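Excinuclease ABC, subunit A. (Deinococcus radiodurans, PDB 2VF7) probably binds DNA and hydrolyses ATP as a zinc-containing, UvrA-family ABC ATPase that takes part in DNA damage recognition. Local coordinates at residues T597-A603 / R723-T729; V589-I594 / A736-L741. The protein carries 1 engineered substitution. All blocks are in the same frame, centred on the assembly; numbering follows the deposited sequence. Where two conformers were deposited one is given.

Contact 1. Residues T597-A603 / R723-T729. With ADP (adenosine-5'-diphosphate), chain E.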
ATOM      1  N   THR A 597      23.212  -5.731  -0.046  1.00 58.56           N
ATOM      2  CA  THR A 597      22.950  -4.393  -0.585  1.00 58.06           C
ATOM      3  C   THR A 597      23.753  -4.242  -1.864  1.00 57.78           C
ATOM      4  O   THR A 597      24.553  -5.118  -2.182  1.00 57.51           O
ATOM      5  CB  THR A 597      23.338  -3.276   0.406  1.00 57.65           C
ATOM      6  OG1 THR A 597      24.768  -3.179   0.483  1.00 59.37           O
ATOM      7  CG2 THR A 597      22.754  -3.542   1.794  1.00 57.28           C
ATOM      8  N   PRO A 598      23.519  -3.149  -2.627  1.00 58.05           N
ATOM      9  CA  PRO A 598      24.288  -2.895  -3.862  1.00 57.62           C
ATOM     10  C   PRO A 598      25.754  -2.417  -3.723  1.00 58.04           C
ATOM     11  O   PRO A 598      26.390  -2.138  -4.754  1.00 58.02           O
ATOM     12  CB  PRO A 598      23.435  -1.838  -4.589  1.00 57.74           C
ATOM     13  CG  PRO A 598      22.118  -1.736  -3.817  1.00 56.83           C
ATOM     14  CD  PRO A 598      22.465  -2.131  -2.424  1.00 57.60           C
ATOM     15  N   ARG A 599      26.286  -2.304  -2.496  1.00 58.18           N
ATOM     16  CA  ARG A 599      27.732  -2.070  -2.294  1.00 58.69           C
ATOM     17  C   ARG A 599      28.522  -3.168  -2.969  1.00 59.33           C
ATOM     18  O   ARG A 599      29.562  -2.915  -3.577  1.00 60.04           O
ATOM     19  CB  ARG A 599      28.140  -2.261  -0.846  1.00 58.01           C
ATOM     20  CG  ARG A 599      27.787  -1.236   0.098  1.00 59.12           C
ATOM     21  CD  ARG A 599      29.018  -0.862   0.886  1.00 57.81           C
ATOM     22  NE  ARG A 599      29.625   0.284   0.233  1.00 59.31           N
ATOM     23  CZ  ARG A 599      29.168   1.525   0.337  1.00 55.81           C
ATOM     24  NH1 ARG A 599      28.105   1.797   1.080  1.00 51.98           N
ATOM     25  NH2 ARG A 599      29.794   2.488  -0.297  1.00 56.37           N
ATOM     26  N   SER A 600      28.053  -4.402  -2.755  1.00 59.56           N
ATOM     27  CA  SER A 600      28.735  -5.622  -3.175  1.00 59.89           C
ATOM     28  C   SER A 600      28.664  -5.838  -4.673  1.00 60.03           C
ATOM     29  O   SER A 600      27.642  -5.529  -5.316  1.00 59.28           O
ATOM     30  CB  SER A 600      28.131  -6.828  -2.478  1.00 59.58           C
ATOM     31  OG  SER A 600      28.276  -6.732  -1.069  1.00 60.46           O
ATOM     32  N   ASN A 601      29.760  -6.377  -5.209  1.00 60.16           N
ATOM     33  CA  ASN A 601      29.842  -6.783  -6.600  1.00 60.07           C
ATOM     34  C   ASN A 601      30.995  -7.790  -6.824  1.00 60.97           C
ATOM     35  O   ASN A 601      31.799  -8.031  -5.917  1.00 60.58           O
ATOM     36  CB  ASN A 601      29.889  -5.539  -7.519  1.00 60.08           C
ATOM     37  CG  ASN A 601      30.981  -4.531  -7.134  1.00 58.52           C
ATOM     38  OD1 ASN A 601      30.782  -3.330  -7.246  1.00 59.40           O
ATOM     39  ND2 ASN A 601      32.128  -5.015  -6.699  1.00 53.71           N
ATOM     40  N   MET A 602      31.052  -8.419  -7.998  1.00 62.06           N
ATOM     41  CA  MET A 602      32.182  -9.314  -8.322  1.00 62.57           C
ATOM     42  C   MET A 602      33.512  -8.622  -8.082  1.00 61.61           C
ATOM     43  O   MET A 602      34.432  -9.217  -7.499  1.00 61.11           O
ATOM     44  CB  MET A 602      32.171  -9.718  -9.794  1.00 63.08           C
ATOM     45  CG  MET A 602      31.416 -10.985 -10.142  1.00 63.54           C
ATOM     46  SD  MET A 602      31.043 -10.950 -11.918  1.00 64.35           S
ATOM     47  CE  MET A 602      31.006 -12.688 -12.257  1.00 65.37           C
ATOM     48  N   ALA A 603      33.608  -7.376  -8.552  1.00 60.14           N
ATOM     49  CA  ALA A 603      34.878  -6.639  -8.593  1.00 60.35           C
ATOM     50  C   ALA A 603      35.579  -6.616  -7.250  1.00 60.43           C
ATOM     51  O   ALA A 603      36.800  -6.687  -7.141  1.00 61.54           O
ATOM     52  CB  ALA A 603      34.648  -5.214  -9.057  1.00 59.65           C
ATOM     53  N   ARG A 723      28.665  -7.981 -15.275  1.00 53.54           N
ATOM     54  CA  ARG A 723      29.448  -6.754 -15.225  1.00 53.62           C
ATOM     55  C   ARG A 723      30.209  -6.635 -13.907  1.00 54.32           C
ATOM     56  O   ARG A 723      29.677  -6.922 -12.834  1.00 54.93           O
ATOM     57  CB  ARG A 723      28.554  -5.517 -15.423  1.00 53.58           C
ATOM     58  CG  ARG A 723      27.950  -5.392 -16.814  1.00 52.80           C
ATOM     59  CD  ARG A 723      27.164  -4.089 -16.992  1.00 54.62           C
ATOM     60  NE  ARG A 723      25.920  -4.090 -16.221  1.00 60.49           N
ATOM     61  CZ  ARG A 723      24.782  -4.700 -16.597  1.00 62.40           C
ATOM     62  NH1 ARG A 723      24.701  -5.366 -17.762  1.00 59.47           N
ATOM     63  NH2 ARG A 723      23.718  -4.660 -15.797  1.00 59.17           N
ATOM     64  N   LEU A 724      31.464  -6.208 -13.993  1.00 54.28           N
ATOM     65  CA  LEU A 724      32.357  -6.110 -12.837  1.00 53.66           C
ATOM     66  C   LEU A 724      31.730  -5.440 -11.619  1.00 53.10           C
ATOM     67  O   LEU A 724      31.863  -5.931 -10.507  1.00 53.39           O
ATOM     68  CB  LEU A 724      33.639  -5.370 -13.248  1.00 53.96           C
ATOM     69  CG  LEU A 724      34.772  -6.297 -13.658  1.00 53.25           C
ATOM     70  CD1 LEU A 724      34.255  -7.354 -14.595  1.00 53.12           C
ATOM     71  CD2 LEU A 724      35.901  -5.490 -14.266  1.00 53.34           C
ATOM     72  N   GLY A 725      31.037  -4.332 -11.848  1.00 52.53           N
ATOM     73  CA  GLY A 725      30.373  -3.554 -10.802  1.00 52.64           C
ATOM     74  C   GLY A 725      28.892  -3.874 -10.603  1.00 52.81           C
ATOM     75  O   GLY A 725      28.221  -3.232  -9.797  1.00 53.33           O
ATOM     76  N   GLN A 726      28.372  -4.871 -11.320  1.00 52.80           N
ATOM     77  CA  GLN A 726      26.930  -5.181 -11.269  1.00 51.43           C
ATOM     78  C   GLN A 726      26.564  -5.462  -9.823  1.00 51.60           C
ATOM     79  O   GLN A 726      27.184  -6.324  -9.209  1.00 51.71           O
ATOM     80  CB  GLN A 726      26.584  -6.361 -12.183  1.00 51.01           C
ATOM     81  CG  GLN A 726      25.090  -6.542 -12.361  1.00 51.52           C
ATOM     82  CD  GLN A 726      24.689  -7.617 -13.353  1.00 50.65           C
ATOM     83  OE1 GLN A 726      25.493  -8.094 -14.170  1.00 47.91           O
ATOM     84  NE2 GLN A 726      23.416  -7.981 -13.310  1.00 49.61           N
ATOM     85  N   PRO A 727      25.585  -4.711  -9.254  1.00 51.48           N
ATOM     86  CA  PRO A 727      25.268  -4.854  -7.833  1.00 51.83           C
ATOM     87  C   PRO A 727      24.770  -6.258  -7.526  1.00 51.94           C
ATOM     88  O   PRO A 727      24.147  -6.872  -8.378  1.00 52.53           O
ATOM     89  CB  PRO A 727      24.112  -3.871  -7.626  1.00 52.18           C
ATOM     90  CG  PRO A 727      24.191  -2.941  -8.734  1.00 51.14           C
ATOM     91  CD  PRO A 727      24.700  -3.729  -9.894  1.00 51.06           C
ATOM     92  N   ALA A 728      25.019  -6.727  -6.306  1.00 51.54           N
ATOM     93  CA  ALA A 728      24.673  -8.076  -5.861  1.00 50.49           C
ATOM     94  C   ALA A 728      23.171  -8.306  -5.733  1.00 50.38           C
ATOM     95  O   ALA A 728      22.688  -9.437  -5.769  1.00 49.95           O
ATOM     96  CB  ALA A 728      25.347  -8.339  -4.519  1.00 50.26           C
ATOM     97  N   THR A 729      22.425  -7.226  -5.554  1.00 50.09           N
ATOM     98  CA  THR A 729      20.986  -7.346  -5.399  1.00 49.73           C
ATOM     99  C   THR A 729      20.295  -7.743  -6.720  1.00 50.00           C
ATOM    100  O   THR A 729      19.133  -8.166  -6.707  1.00 49.01           O
ATOM    101  CB  THR A 729      20.386  -6.055  -4.777  1.00 50.30           C
ATOM    102  OG1 THR A 729      20.967  -4.909  -5.411  1.00 47.65           O
ATOM    103  CG2 THR A 729      20.693  -6.003  -3.276  1.00 48.95           C
TER
HETATM  104  PB  ADP E 902      17.932 -16.012 -17.323  1.00 43.47           P
HETATM  105  O1B ADP E 902      17.833 -17.023 -18.429  1.00 47.23           O
HETATM  106  O2B ADP E 902      19.146 -16.181 -16.458  1.00 45.01           O
HETATM  107  O3B ADP E 902      16.650 -15.913 -16.518  1.00 46.30           O
HETATM  108  PA  ADP E 902      18.310 -13.246 -17.169  1.00 39.89           P
HETATM  109  O1A ADP E 902      18.594 -13.616 -15.712  1.00 37.11           O
HETATM  110  O2A ADP E 902      17.183 -12.315 -17.471  1.00 42.67           O
HETATM  111  O3A ADP E 902      18.133 -14.577 -18.046  1.00 40.97           O
HETATM  112  O5' ADP E 902      19.637 -12.516 -17.712  1.00 41.35           O
HETATM  113  C5' ADP E 902      19.688 -11.646 -18.846  1.00 39.25           C
HETATM  114  C4' ADP E 902      20.398 -10.367 -18.437  1.00 39.34           C
HETATM  115  O4' ADP E 902      19.551  -9.652 -17.528  1.00 39.71           O
HETATM  116  C3' ADP E 902      21.727 -10.563 -17.707  1.00 39.63           C
HETATM  117  O3' ADP E 902      22.702  -9.583 -18.141  1.00 36.89           O
HETATM  118  C2' ADP E 902      21.333 -10.355 -16.252  1.00 39.03           C
HETATM  119  O2' ADP E 902      22.420  -9.985 -15.409  1.00 39.62           O
HETATM  120  C1' ADP E 902      20.268  -9.270 -16.358  1.00 39.55           C
HETATM  121  N9  ADP E 902      19.324  -9.251 -15.224  1.00 39.48           N
HETATM  122  C8  ADP E 902      18.494 -10.259 -14.881  1.00 39.84           C
HETATM  123  N7  ADP E 902      17.753  -9.971 -13.795  1.00 37.04           N
HETATM  124  C5  ADP E 902      18.114  -8.724 -13.433  1.00 38.64           C
HETATM  125  C6  ADP E 902      17.686  -7.787 -12.381  1.00 38.51           C
HETATM  126  N6  ADP E 902      16.742  -8.160 -11.477  1.00 40.16           N
HETATM  127  N1  ADP E 902      18.283  -6.584 -12.342  1.00 40.37           N
HETATM  128  C2  ADP E 902      19.228  -6.201 -13.232  1.00 39.14           C
HETATM  129  N3  ADP E 902      19.654  -6.996 -14.222  1.00 40.30           N
HETATM  130  C4  ADP E 902      19.136  -8.248 -14.375  1.00 39.63           C
HETATM  131  O   HOH W   1      28.822  -8.073 -10.034  1.00 32.86           O
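Two backbone hydrogen bonds join the segments. The firmer runs from A603 N to L724 O (3.0 Å), so an amide in the first turn of helix 602-605, which has no earlier helical carbonyl to pair with, finds its acceptor across the contact. The other, A728 N to S600 O, is equally short at 3.0 Å but bent and weak, and S600 O also takes a CA-H...O contact from P727 CA at 3.5 Å. A water adds a third link: it accepts from M602 N at 3.0 Å and donates to R723 O at 3.1 Å and Q726 O at 2.5 Å. The carbonyl of R723 also closes the type I turn R723-Q726, receiving Q726 N at 2.9 Å. The CA-to-CB bond of Q726 points away from 597-603, and NE2 donates to ADP O2' at 3.1 Å. LSGGE begins two residues after T729 and matches the ABC signature motif, so 723-729 leads up to it; the same ADP is held by P-loop residues such as K49 and S50 of the other ATPase module, as expected for a composite ABC nucleotide site. Around the polar core the packing is close. P598 CB meets P727 CB at 3.7 Å, where the backbones run closest (CA to CA 4.5 Å), while T729 CG2 lies 3.8 Å from T597 C. A603 CB rests near L724 CB (4.3 Å), and N601, at the N-cap position, sets CB 3.3 Å from Q726 O. Farther out, R671 ties P598 O and G725 O together, and M602 and L724 both pack on V694 of helix 694-700.

Contact 2. Residues V589-I594 / A736-L741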
ATOM      1  N   VAL A 589      30.491 -23.713   0.198  1.00 64.51           N
ATOM      2  CA  VAL A 589      29.926 -22.839  -0.818  1.00 65.13           C
ATOM      3  C   VAL A 589      28.402 -22.874  -0.740  1.00 65.59           C
ATOM      4  O   VAL A 589      27.755 -23.847  -1.137  1.00 65.72           O
ATOM      5  CB  VAL A 589      30.455 -23.178  -2.236  1.00 65.09           C
ATOM      6  CG1 VAL A 589      29.865 -22.254  -3.266  1.00 64.75           C
ATOM      7  CG2 VAL A 589      31.975 -23.071  -2.264  1.00 65.62           C
ATOM      8  N   ASP A 590      27.859 -21.787  -0.203  1.00 66.24           N
ATOM      9  CA  ASP A 590      26.424 -21.588   0.011  1.00 66.53           C
ATOM     10  C   ASP A 590      25.723 -20.938  -1.183  1.00 66.36           C
ATOM     11  O   ASP A 590      26.361 -20.391  -2.088  1.00 66.32           O
ATOM     12  CB  ASP A 590      26.200 -20.728   1.275  1.00 66.78           C
ATOM     13  CG  ASP A 590      27.322 -19.665   1.504  0.80 68.58           C
ATOM     14  OD1 ASP A 590      27.398 -19.108   2.627  1.00 69.87           O
ATOM     15  OD2 ASP A 590      28.128 -19.378   0.583  1.00 69.00           O
ATOM     16  N   GLN A 591      24.395 -21.001  -1.163  1.00 66.08           N
ATOM     17  CA  GLN A 591      23.545 -20.368  -2.180  1.00 65.59           C
ATOM     18  C   GLN A 591      23.296 -18.868  -1.925  1.00 64.28           C
ATOM     19  O   GLN A 591      22.849 -18.153  -2.832  1.00 63.52           O
ATOM     20  CB  GLN A 591      22.205 -21.101  -2.262  0.60 66.10           C
ATOM     21  CG  GLN A 591      21.470 -21.216  -0.911  0.60 68.45           C
ATOM     22  CD  GLN A 591      22.158 -22.157   0.076  1.00 71.64           C
ATOM     23  OE1 GLN A 591      22.281 -21.844   1.267  1.00 72.80           O
ATOM     24  NE2 GLN A 591      22.603 -23.320  -0.415  1.00 73.49           N
ATOM     25  N   LYS A 592      23.577 -18.424  -0.692  1.00 62.54           N
ATOM     26  CA  LYS A 592      23.339 -17.046  -0.227  1.00 61.35           C
ATOM     27  C   LYS A 592      24.026 -15.986  -1.117  1.00 60.47           C
ATOM     28  O   LYS A 592      24.956 -16.317  -1.849  1.00 59.71           O
ATOM     29  CB  LYS A 592      23.775 -16.885   1.243  1.00 61.05           C
ATOM     30  CG  LYS A 592      23.579 -18.131   2.094  1.00 61.55           C
ATOM     31  CD  LYS A 592      22.942 -17.853   3.445  1.00 60.75           C
ATOM     32  CE  LYS A 592      21.431 -17.698   3.329  1.00 61.20           C
ATOM     33  NZ  LYS A 592      20.724 -18.190   4.562  1.00 61.73           N
ATOM     34  N   PRO A 593      23.557 -14.719  -1.064  1.00 59.91           N
ATOM     35  CA  PRO A 593      24.132 -13.662  -1.910  1.00 59.69           C
ATOM     36  C   PRO A 593      25.563 -13.311  -1.520  1.00 59.55           C
ATOM     37  O   PRO A 593      26.007 -13.659  -0.422  1.00 59.57           O
ATOM     38  CB  PRO A 593      23.216 -12.459  -1.650  1.00 59.78           C
ATOM     39  CG  PRO A 593      22.001 -13.007  -0.953  1.00 59.94           C
ATOM     40  CD  PRO A 593      22.451 -14.213  -0.228  1.00 59.94           C
ATOM     41  N   ILE A 594      26.278 -12.607  -2.397  1.00 59.45           N
ATOM     42  CA  ILE A 594      27.630 -12.206  -2.065  1.00 58.72           C
ATOM     43  C   ILE A 594      27.575 -11.056  -1.058  1.00 59.66           C
ATOM     44  O   ILE A 594      28.395 -11.010  -0.129  1.00 60.12           O
ATOM     45  CB  ILE A 594      28.516 -11.914  -3.308  1.00 58.87           C
ATOM     46  CG1 ILE A 594      27.922 -10.819  -4.200  1.00 58.27           C
ATOM     47  CG2 ILE A 594      28.783 -13.205  -4.083  1.00 57.51           C
ATOM     48  CD1 ILE A 594      28.888 -10.284  -5.259  1.00 58.35           C
ATOM     49  N   ALA A 736      25.476 -16.106  -7.765  1.00 51.33           N
ATOM     50  CA  ALA A 736      26.278 -15.865  -6.548  1.00 51.74           C
ATOM     51  C   ALA A 736      27.086 -17.072  -6.085  1.00 52.25           C
ATOM     52  O   ALA A 736      28.209 -16.916  -5.582  1.00 53.64           O
ATOM     53  CB  ALA A 736      25.409 -15.367  -5.424  1.00 52.00           C
ATOM     54  N   GLN A 737      26.513 -18.264  -6.218  1.00 52.25           N
ATOM     55  CA  GLN A 737      27.217 -19.504  -5.869  1.00 52.56           C
ATOM     56  C   GLN A 737      28.493 -19.685  -6.704  1.00 51.98           C
ATOM     57  O   GLN A 737      29.557 -19.999  -6.169  1.00 51.94           O
ATOM     58  CB  GLN A 737      26.297 -20.727  -6.025  1.00 51.87           C
ATOM     59  CG  GLN A 737      26.943 -22.043  -5.549  1.00 53.20           C
ATOM     60  CD  GLN A 737      25.941 -23.120  -5.100  1.00 53.88           C
ATOM     61  OE1 GLN A 737      24.724 -22.988  -5.291  1.00 54.44           O
ATOM     62  NE2 GLN A 737      26.464 -24.185  -4.469  1.00 54.97           N
ATOM     63  N   ARG A 738      28.368 -19.477  -8.013  1.00 51.90           N
ATOM     64  CA  ARG A 738      29.476 -19.612  -8.952  1.00 51.69           C
ATOM     65  C   ARG A 738      30.562 -18.540  -8.791  1.00 51.35           C
ATOM     66  O   ARG A 738      31.697 -18.792  -9.118  1.00 51.76           O
ATOM     67  CB  ARG A 738      28.954 -19.640 -10.392  1.00 51.52           C
ATOM     68  CG  ARG A 738      28.201 -20.911 -10.773  1.00 51.10           C
ATOM     69  CD  ARG A 738      27.732 -20.868 -12.214  1.00 52.19           C
ATOM     70  NE  ARG A 738      26.474 -20.126 -12.391  1.00 55.80           N
ATOM     71  CZ  ARG A 738      26.044 -19.618 -13.555  0.80 57.77           C
ATOM     72  NH1 ARG A 738      26.772 -19.741 -14.670  0.80 58.21           N
ATOM     73  NH2 ARG A 738      24.873 -18.989 -13.615  1.00 58.34           N
ATOM     74  N   ILE A 739      30.213 -17.352  -8.306  1.00 51.40           N
ATOM     75  CA  ILE A 739      31.200 -16.296  -8.009  1.00 51.44           C
ATOM     76  C   ILE A 739      32.080 -16.724  -6.822  1.00 51.82           C
ATOM     77  O   ILE A 739      33.307 -16.562  -6.853  1.00 51.59           O
ATOM     78  CB  ILE A 739      30.508 -14.926  -7.708  1.00 51.55           C
ATOM     79  CG1 ILE A 739      29.567 -14.516  -8.847  1.00 51.53           C
ATOM     80  CG2 ILE A 739      31.511 -13.814  -7.433  1.00 48.84           C
ATOM     81  CD1 ILE A 739      28.910 -13.155  -8.647  1.00 51.26           C
ATOM     82  N   LYS A 740      31.436 -17.286  -5.795  1.00 52.19           N
ATOM     83  CA  LYS A 740      32.106 -17.752  -4.582  1.00 52.36           C
ATOM     84  C   LYS A 740      33.027 -18.904  -4.894  1.00 52.61           C
ATOM     85  O   LYS A 740      34.113 -19.008  -4.328  1.00 52.92           O
ATOM     86  CB  LYS A 740      31.086 -18.230  -3.550  1.00 52.57           C
ATOM     87  CG  LYS A 740      30.264 -17.138  -2.881  1.00 52.83           C
ATOM     88  CD  LYS A 740      29.071 -17.794  -2.236  1.00 54.01           C
ATOM     89  CE  LYS A 740      28.008 -16.806  -1.913  1.00 53.10           C
ATOM     90  NZ  LYS A 740      28.123 -16.364  -0.512  1.00 54.45           N
ATOM     91  N   LEU A 741      32.563 -19.786  -5.777  1.00 52.64           N
ATOM     92  CA  LEU A 741      33.344 -20.914  -6.263  1.00 52.48           C
ATOM     93  C   LEU A 741      34.589 -20.462  -7.009  1.00 52.64           C
ATOM     94  O   LEU A 741      35.662 -21.007  -6.777  1.00 53.05           O
ATOM     95  CB  LEU A 741      32.490 -21.792  -7.175  1.00 52.40           C
ATOM     96  CG  LEU A 741      32.989 -23.168  -7.620  1.00 52.69           C
ATOM     97  CD1 LEU A 741      33.489 -23.991  -6.433  1.00 52.55           C
ATOM     98  CD2 LEU A 741      31.884 -23.922  -8.379  1.00 52.54           C
TER
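K740 stretches its side chain across the loop that follows strand 585-589, its CE coming within 3.1 Å of K592 O and its NZ reaching D590 OD2 at 3.2 Å in a salt bridge. The same NZ donates a weak hydrogen bond to P593 O (3.4 Å), so one lysine ties two points of a turn with no regular structure. D590 manages this although its CA-to-CB bond heads away from the helix, because the carboxylate swings back. One helical turn earlier, A736 CB fits beneath the chain, 3.7 Å from K592 O, and I594 CG2 covers it at 4.2 Å and reaches I739 CG2 at 4.4 Å. At the other end V589 CG1 lies on Q737 CG (3.7 Å), while the amide of Q737 bonds onward to D758 O. In sequence Q591 fits the Q-loop glutamine of an ABC ATPase, and 736-741 belongs to the helix that starts at the signature motif. The probable Q-loop thus packs on the signature helix of its module. V589 ends strand 585-589, at the edge of its six-stranded sheet, bonded to V756 of parallel strand 753-758; helix 602-605 flanks helix 733-743, with Y605 against I594 and K740 and M602 against I739.

Contact 1 is nested inside the chain loop that contact 2 closes, and the second zinc site, C641, C644, C664 and C667, lies in the insertion between the inner segments. Their centres are 13 Å apart and they share one packed core: I594 CG1 lies 3.6 Å from A728 CB, and M602 CG 3.6 Å from I739 CD1. Contact 1 touches the first ADP directly through Q726. Contact 2 has residues near each nucleotide site: its I739 side chain is about 10 Å from the first ADP, and its Q591 side chain about 8 Å from that of S537, which binds the second. Their shared packing thus physically connects elements near both sites.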